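Local coordinates for protein exported gluconolactonase (PDB 3DR2) that probably hydrolyses gluconolactone to gluconic acid in secondary glucose metabolism, as a calcium-binding six-bladed beta-propeller that forms a dimer, at residues S62-R67 against P156-P161; A185-P190 against H228-F233. All coordinates share one frame; numbering follows the deposited sequence.

Interaction 1 of 2, residues S62-R67 against P156-P161; sequences SDLVGR and PSQGCP
Leu-64 and Gln-158 meet with their side chains at about a right angle where two loops of the six-bladed beta-propeller come together. Residues 64-66 turn the chain from strand 58-63 towards strand 68-73 of one blade; 156-161 belong to the long loop between strands 144-147 and 169-174 of another. Leu-64 points its CB at that loop, and its CD1 does all the close touching, resting 3.7 Å from Gln-158 CG and 3.4 Å from Gln-158 OE1, so one methyl group spans the aliphatic and amide parts of the glutamine. Gln-158 can present this length because its chain runs extended beyond CG (chi2 -179°). Val-65 touches the same CG with its CG2, which lies 4.1 Å from Gln-158 CG and 3.7 Å from the carbonyl oxygen O of Ser-157. Trp-46 touches both Val-65 and Gln-158, while Gln-158 O accepts a hydrogen bond from His-104 ND1. Behind the turn, Asp-63 OD2 receives a weak bond from Gly-66 N and is also bonded to the backbone N of Thr-45 and of Trp-46. Both segments also meet the second subunit: Cys-160 is disulfide-bonded to Cys-5 of that chain, and Arg-67 makes a salt bridge to Asp-83 of that chain. Between the two segments the polar link is a single water, which donates one hydrogen to Val-65 O and the other to Ser-157 O, each oxygen 2.8 Å away.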
loop_
_atom_site.group_PDB
_atom_site.type_symbol
_atom_site.label_atom_id
_atom_site.label_comp_id
_atom_site.label_asym_id
_atom_site.label_seq_id
_atom_site.Cartn_x
_atom_site.Cartn_y
_atom_site.Cartn_z
ATOM N N SER A 62 0.807 12.504 -2.129
ATOM C CA SER A 62 0.170 11.340 -1.529
ATOM C C SER A 62 0.754 9.995 -1.893
ATOM O O SER A 62 1.245 9.801 -2.994
ATOM C CB SER A 62 -1.308 11.271 -1.940
ATOM O OG SER A 62 -2.010 12.437 -1.587
ATOM N N ASP A 63 0.702 9.067 -0.945
ATOM C CA ASP A 63 1.068 7.693 -1.248
ATOM C C ASP A 63 -0.346 7.119 -1.173
ATOM O O ASP A 63 -0.816 6.749 -0.104
ATOM C CB ASP A 63 1.938 7.043 -0.181
ATOM C CG ASP A 63 2.240 5.584 -0.507
ATOM O OD1 ASP A 63 3.044 4.949 0.204
ATOM O OD2 ASP A 63 1.663 5.068 -1.491
ATOM N N LEU A 64 -1.030 7.095 -2.313
ATOM C CA LEU A 64 -2.418 6.631 -2.388
ATOM C C LEU A 64 -2.653 5.267 -1.767
ATOM O O LEU A 64 -3.517 5.102 -0.909
ATOM C CB LEU A 64 -2.863 6.599 -3.850
ATOM C CG LEU A 64 -4.316 6.899 -4.245
ATOM C CD1 LEU A 64 -4.580 6.230 -5.580
ATOM C CD2 LEU A 64 -5.311 6.416 -3.209
ATOM N N VAL A 65 -1.883 4.284 -2.209
ATOM C CA VAL A 65 -2.031 2.928 -1.716
ATOM C C VAL A 65 -1.548 2.745 -0.278
ATOM O O VAL A 65 -2.087 1.920 0.463
ATOM C CB VAL A 65 -1.312 1.957 -2.676
ATOM C CG1 VAL A 65 -1.322 0.546 -2.126
ATOM C CG2 VAL A 65 -2.008 1.997 -4.032
ATOM N N GLY A 66 -0.545 3.526 0.113
ATOM C CA GLY A 66 -0.013 3.449 1.465
ATOM C C GLY A 66 -0.832 4.262 2.455
ATOM O O GLY A 66 -0.568 4.248 3.656
ATOM N N ARG A 67 -1.819 4.988 1.937
ATOM C CA ARG A 67 -2.713 5.793 2.752
ATOM C C ARG A 67 -2.029 6.822 3.639
ATOM O O ARG A 67 -2.253 6.889 4.849
ATOM C CB ARG A 67 -3.610 4.862 3.572
ATOM C CG ARG A 67 -4.265 3.805 2.687
ATOM C CD ARG A 67 -5.091 2.791 3.464
ATOM N NE ARG A 67 -6.293 3.382 4.045
ATOM C CZ ARG A 67 -7.291 2.675 4.565
ATOM N NH1 ARG A 67 -7.232 1.349 4.576
ATOM N NH2 ARG A 67 -8.351 3.297 5.072
ATOM N N PRO A 156 -9.795 -2.151 -5.022
ATOM C CA PRO A 156 -9.668 -2.305 -3.570
ATOM C C PRO A 156 -8.445 -1.622 -2.968
ATOM O O PRO A 156 -8.512 -1.064 -1.874
ATOM C CB PRO A 156 -9.623 -3.821 -3.389
ATOM C CG PRO A 156 -10.477 -4.309 -4.494
ATOM C CD PRO A 156 -10.033 -3.456 -5.662
ATOM N N SER A 157 -7.327 -1.663 -3.682
ATOM C CA SER A 157 -6.110 -1.051 -3.173
ATOM C C SER A 157 -6.163 0.468 -3.180
ATOM O O SER A 157 -5.277 1.108 -2.625
ATOM C CB SER A 157 -4.899 -1.517 -3.984
ATOM O OG SER A 157 -5.032 -1.148 -5.343
ATOM N N GLN A 158 -7.194 1.043 -3.790
ATOM C CA GLN A 158 -7.307 2.494 -3.849
ATOM C C GLN A 158 -8.639 3.056 -3.347
ATOM O O GLN A 158 -9.004 4.182 -3.681
ATOM C CB GLN A 158 -7.050 2.973 -5.280
ATOM C CG GLN A 158 -5.643 2.659 -5.795
ATOM C CD GLN A 158 -5.407 3.177 -7.204
ATOM O OE1 GLN A 158 -6.106 4.080 -7.666
ATOM N NE2 GLN A 158 -4.410 2.618 -7.888
ATOM N N GLY A 159 -9.359 2.283 -2.543
ATOM C CA GLY A 159 -10.623 2.769 -2.013
ATOM C C GLY A 159 -11.530 1.624 -1.640
ATOM O O GLY A 159 -11.055 0.523 -1.367
ATOM N N CYS A 160 -12.834 1.877 -1.595
ATOM C CA CYS A 160 -13.773 0.810 -1.290
ATOM C C CYS A 160 -14.688 0.633 -2.491
ATOM O O CYS A 160 -15.384 1.566 -2.901
ATOM C CB CYS A 160 -14.613 1.098 -0.041
ATOM S SG CYS A 160 -15.749 -0.310 0.204
ATOM N N PRO A 161 -14.687 -0.569 -3.080
ATOM C CA PRO A 161 -15.519 -0.868 -4.246
ATOM C C PRO A 161 -16.979 -0.524 -4.006
ATOM O O PRO A 161 -17.482 -0.649 -2.889
ATOM C CB PRO A 161 -15.306 -2.362 -4.446
ATOM C CG PRO A 161 -13.905 -2.564 -3.944
ATOM C CD PRO A 161 -13.892 -1.747 -2.688
HETATM O O HOH W 1 -4.088 0.127 -0.313
#

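Interaction 2 of 2, residues A185-P190 against H228-F233; sequences ADLDHP and HDRRHF
Arg-230 reaches across from its strand to take hold of the backbone of Asp-186 and to lie against Leu-187. Both terminal nitrogens of the guanidinium converge on one atom: Arg-230 NH1 is 2.8 Å and Arg-230 NH2 2.7 Å from Asp-186 O. The oxygen sits at the edge of the guanidinium, close to its plane, and because it is shared neither bond is straight, the N-H...O angles being 135° and 142°. NH1 stands nearly in line with the C=O bond, whereas NH2 approaches further off that line and is tilted somewhat from the carbonyl plane. An extended chain from CG to NE carries the group this far, starting with CG anti to the backbone N (chi1 -171°). The two segments belong to neighbouring blades of the beta-propeller: 182-187 is the outermost strand of its four-stranded sheet, 226-234 the outermost of the next, and Arg-230 bridges between them at the surface, its side chain also touching Phe-220 of strand 216-223. Leu-187 crosses the arginine obliquely. Its CG lies 3.3 Å and its CB 3.5 Å from Arg-230 NH2, a close fit of aliphatic carbons to the nitrogen that also bonds the carbonyl; the Leu-187 side chain also touches Val-171, Val-204 and Gln-206. Asp-186 contributes only its main chain here, since its CB points away from Arg-230. The carboxylate is engaged elsewhere, OD1 with Ser-170 OG and OD2 in a salt bridge to Arg-183, leaving OD2 6.9 Å from Arg-230 NH1.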
loop_
_atom_site.group_PDB
_atom_site.type_symbol
_atom_site.label_atom_id
_atom_site.label_comp_id
_atom_site.label_asym_id
_atom_site.label_seq_id
_atom_site.Cartn_x
_atom_site.Cartn_y
_atom_site.Cartn_z
ATOM N N ALA A 185 -18.871 19.950 -16.538
ATOM C CA ALA A 185 -18.734 19.175 -17.764
ATOM C C ALA A 185 -18.649 17.701 -17.440
ATOM O O ALA A 185 -18.193 17.322 -16.362
ATOM C CB ALA A 185 -17.490 19.608 -18.519
ATOM N N ASP A 186 -19.103 16.866 -18.368
ATOM C CA ASP A 186 -19.036 15.430 -18.167
ATOM C C ASP A 186 -18.002 14.897 -19.148
ATOM O O ASP A 186 -17.964 15.314 -20.307
ATOM C CB ASP A 186 -20.393 14.767 -18.419
ATOM C CG ASP A 186 -21.499 15.342 -17.554
ATOM O OD1 ASP A 186 -21.224 15.757 -16.405
ATOM O OD2 ASP A 186 -22.659 15.361 -18.019
ATOM N N LEU A 187 -17.153 13.992 -18.677
ATOM C CA LEU A 187 -16.111 13.418 -19.516
ATOM C C LEU A 187 -16.017 11.914 -19.277
ATOM O O LEU A 187 -16.826 11.338 -18.552
ATOM C CB LEU A 187 -14.763 14.086 -19.206
ATOM C CG LEU A 187 -14.690 15.622 -19.246
ATOM C CD1 LEU A 187 -15.213 16.198 -17.935
ATOM C CD2 LEU A 187 -13.252 16.064 -19.456
ATOM N N ASP A 188 -15.028 11.280 -19.898
ATOM C CA ASP A 188 -14.824 9.846 -19.737
ATOM C C ASP A 188 -13.580 9.674 -18.878
ATOM O O ASP A 188 -12.463 9.809 -19.375
ATOM C CB ASP A 188 -14.599 9.184 -21.098
ATOM C CG ASP A 188 -14.714 7.672 -21.041
ATOM O OD1 ASP A 188 -14.649 7.095 -19.932
ATOM O OD2 ASP A 188 -14.862 7.050 -22.114
ATOM N N HIS A 189 -13.775 9.396 -17.593
ATOM C CA HIS A 189 -12.660 9.225 -16.666
ATOM C C HIS A 189 -11.758 10.457 -16.619
ATOM O O HIS A 189 -10.545 10.369 -16.858
ATOM C CB HIS A 189 -11.842 7.993 -17.054
ATOM C CG HIS A 189 -12.559 6.701 -16.822
ATOM N ND1 HIS A 189 -12.400 5.954 -15.675
ATOM C CD2 HIS A 189 -13.473 6.044 -17.574
ATOM C CE1 HIS A 189 -13.184 4.894 -15.730
ATOM N NE2 HIS A 189 -13.846 4.923 -16.872
ATOM N N PRO A 190 -12.343 11.631 -16.316
ATOM C CA PRO A 190 -11.563 12.868 -16.236
ATOM C C PRO A 190 -10.508 12.604 -15.178
ATOM O O PRO A 190 -10.795 11.967 -14.169
ATOM C CB PRO A 190 -12.601 13.903 -15.810
ATOM C CG PRO A 190 -13.574 13.092 -15.005
ATOM C CD PRO A 190 -13.726 11.855 -15.866
ATOM N N HIS A 228 -16.792 26.082 -22.382
ATOM C CA HIS A 228 -17.264 26.041 -23.756
ATOM C C HIS A 228 -16.197 25.482 -24.685
ATOM O O HIS A 228 -15.079 25.186 -24.265
ATOM C CB HIS A 228 -17.636 27.454 -24.222
ATOM C CG HIS A 228 -18.784 28.063 -23.476
ATOM N ND1 HIS A 228 -20.090 27.664 -23.664
ATOM C CD2 HIS A 228 -18.820 29.041 -22.539
ATOM C CE1 HIS A 228 -20.882 28.369 -22.874
ATOM N NE2 HIS A 228 -20.137 29.211 -22.181
ATOM N N ASP A 229 -16.573 25.342 -25.951
ATOM C CA ASP A 229 -15.695 24.867 -27.012
ATOM C C ASP A 229 -14.720 23.749 -26.660
ATOM O O ASP A 229 -13.506 23.927 -26.709
ATOM C CB ASP A 229 -14.935 26.058 -27.588
ATOM C CG ASP A 229 -15.845 27.244 -27.862
ATOM O OD1 ASP A 229 -16.926 27.035 -28.455
ATOM O OD2 ASP A 229 -15.484 28.379 -27.486
ATOM N N ARG A 230 -15.272 22.589 -26.332
ATOM C CA ARG A 230 -14.493 21.405 -25.992
ATOM C C ARG A 230 -13.659 21.001 -27.211
ATOM O O ARG A 230 -14.167 20.977 -28.337
ATOM C CB ARG A 230 -15.464 20.291 -25.618
ATOM C CG ARG A 230 -14.885 19.031 -25.032
ATOM C CD ARG A 230 -16.051 18.295 -24.391
ATOM N NE ARG A 230 -15.697 17.069 -23.693
ATOM C CZ ARG A 230 -16.476 16.499 -22.779
ATOM N NH1 ARG A 230 -17.636 17.059 -22.458
ATOM N NH2 ARG A 230 -16.104 15.367 -22.198
ATOM N N ARG A 231 -12.388 20.679 -26.990
ATOM C CA ARG A 231 -11.508 20.294 -28.088
ATOM C C ARG A 231 -10.307 19.482 -27.610
ATOM O O ARG A 231 -9.868 19.614 -26.465
ATOM C CB ARG A 231 -10.998 21.549 -28.795
ATOM C CG ARG A 231 -10.296 22.503 -27.843
ATOM C CD ARG A 231 -9.876 23.794 -28.515
ATOM N NE ARG A 231 -9.161 24.680 -27.596
ATOM C CZ ARG A 231 -9.722 25.337 -26.581
ATOM N NH1 ARG A 231 -11.022 25.222 -26.330
ATOM N NH2 ARG A 231 -8.976 26.125 -25.819
ATOM N N HIS A 232 -9.775 18.652 -28.501
ATOM C CA HIS A 232 -8.607 17.846 -28.188
ATOM C C HIS A 232 -7.404 18.777 -28.172
ATOM O O HIS A 232 -7.219 19.572 -29.093
ATOM C CB HIS A 232 -8.411 16.761 -29.250
ATOM C CG HIS A 232 -7.086 16.065 -29.170
ATOM N ND1 HIS A 232 -5.928 16.604 -29.688
ATOM C CD2 HIS A 232 -6.738 14.869 -28.638
ATOM C CE1 HIS A 232 -4.924 15.769 -29.483
ATOM N NE2 HIS A 232 -5.389 14.709 -28.848
ATOM N N PHE A 233 -6.593 18.686 -27.121
ATOM C CA PHE A 233 -5.414 19.531 -27.007
ATOM C C PHE A 233 -4.139 18.768 -27.346
ATOM O O PHE A 233 -3.313 19.244 -28.122
ATOM C CB PHE A 233 -5.309 20.127 -25.599
ATOM C CG PHE A 233 -4.017 20.853 -25.346
ATOM C CD1 PHE A 233 -2.992 20.246 -24.623
ATOM C CD2 PHE A 233 -3.809 22.133 -25.857
ATOM C CE1 PHE A 233 -1.778 20.903 -24.411
ATOM C CE2 PHE A 233 -2.593 22.800 -25.651
ATOM C CZ PHE A 233 -1.582 22.185 -24.930
#

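Interactions 1 and 2 follow one another along the chain and do not touch: their centres are 26 Å apart and their nearest atoms about 10 Å. Each joins different blades of the propeller, but interaction 1 is buried and lies beside the second subunit, whereas interaction 2 is a surface contact that no other chain of the assembly reaches. The side chain of Leu-64 is about 8 Å from a bound calcium ion, and that of Leu-187 about 13 Å from a bound calcium ion. Two ligands of the calcium site formed by Glu-48, Asn-134, Asn-191 and Asp-242 connect to the contacts: Ser-62 is hydrogen-bonded through its backbone to Glu-48, and Asn-191 directly follows segment 185-190.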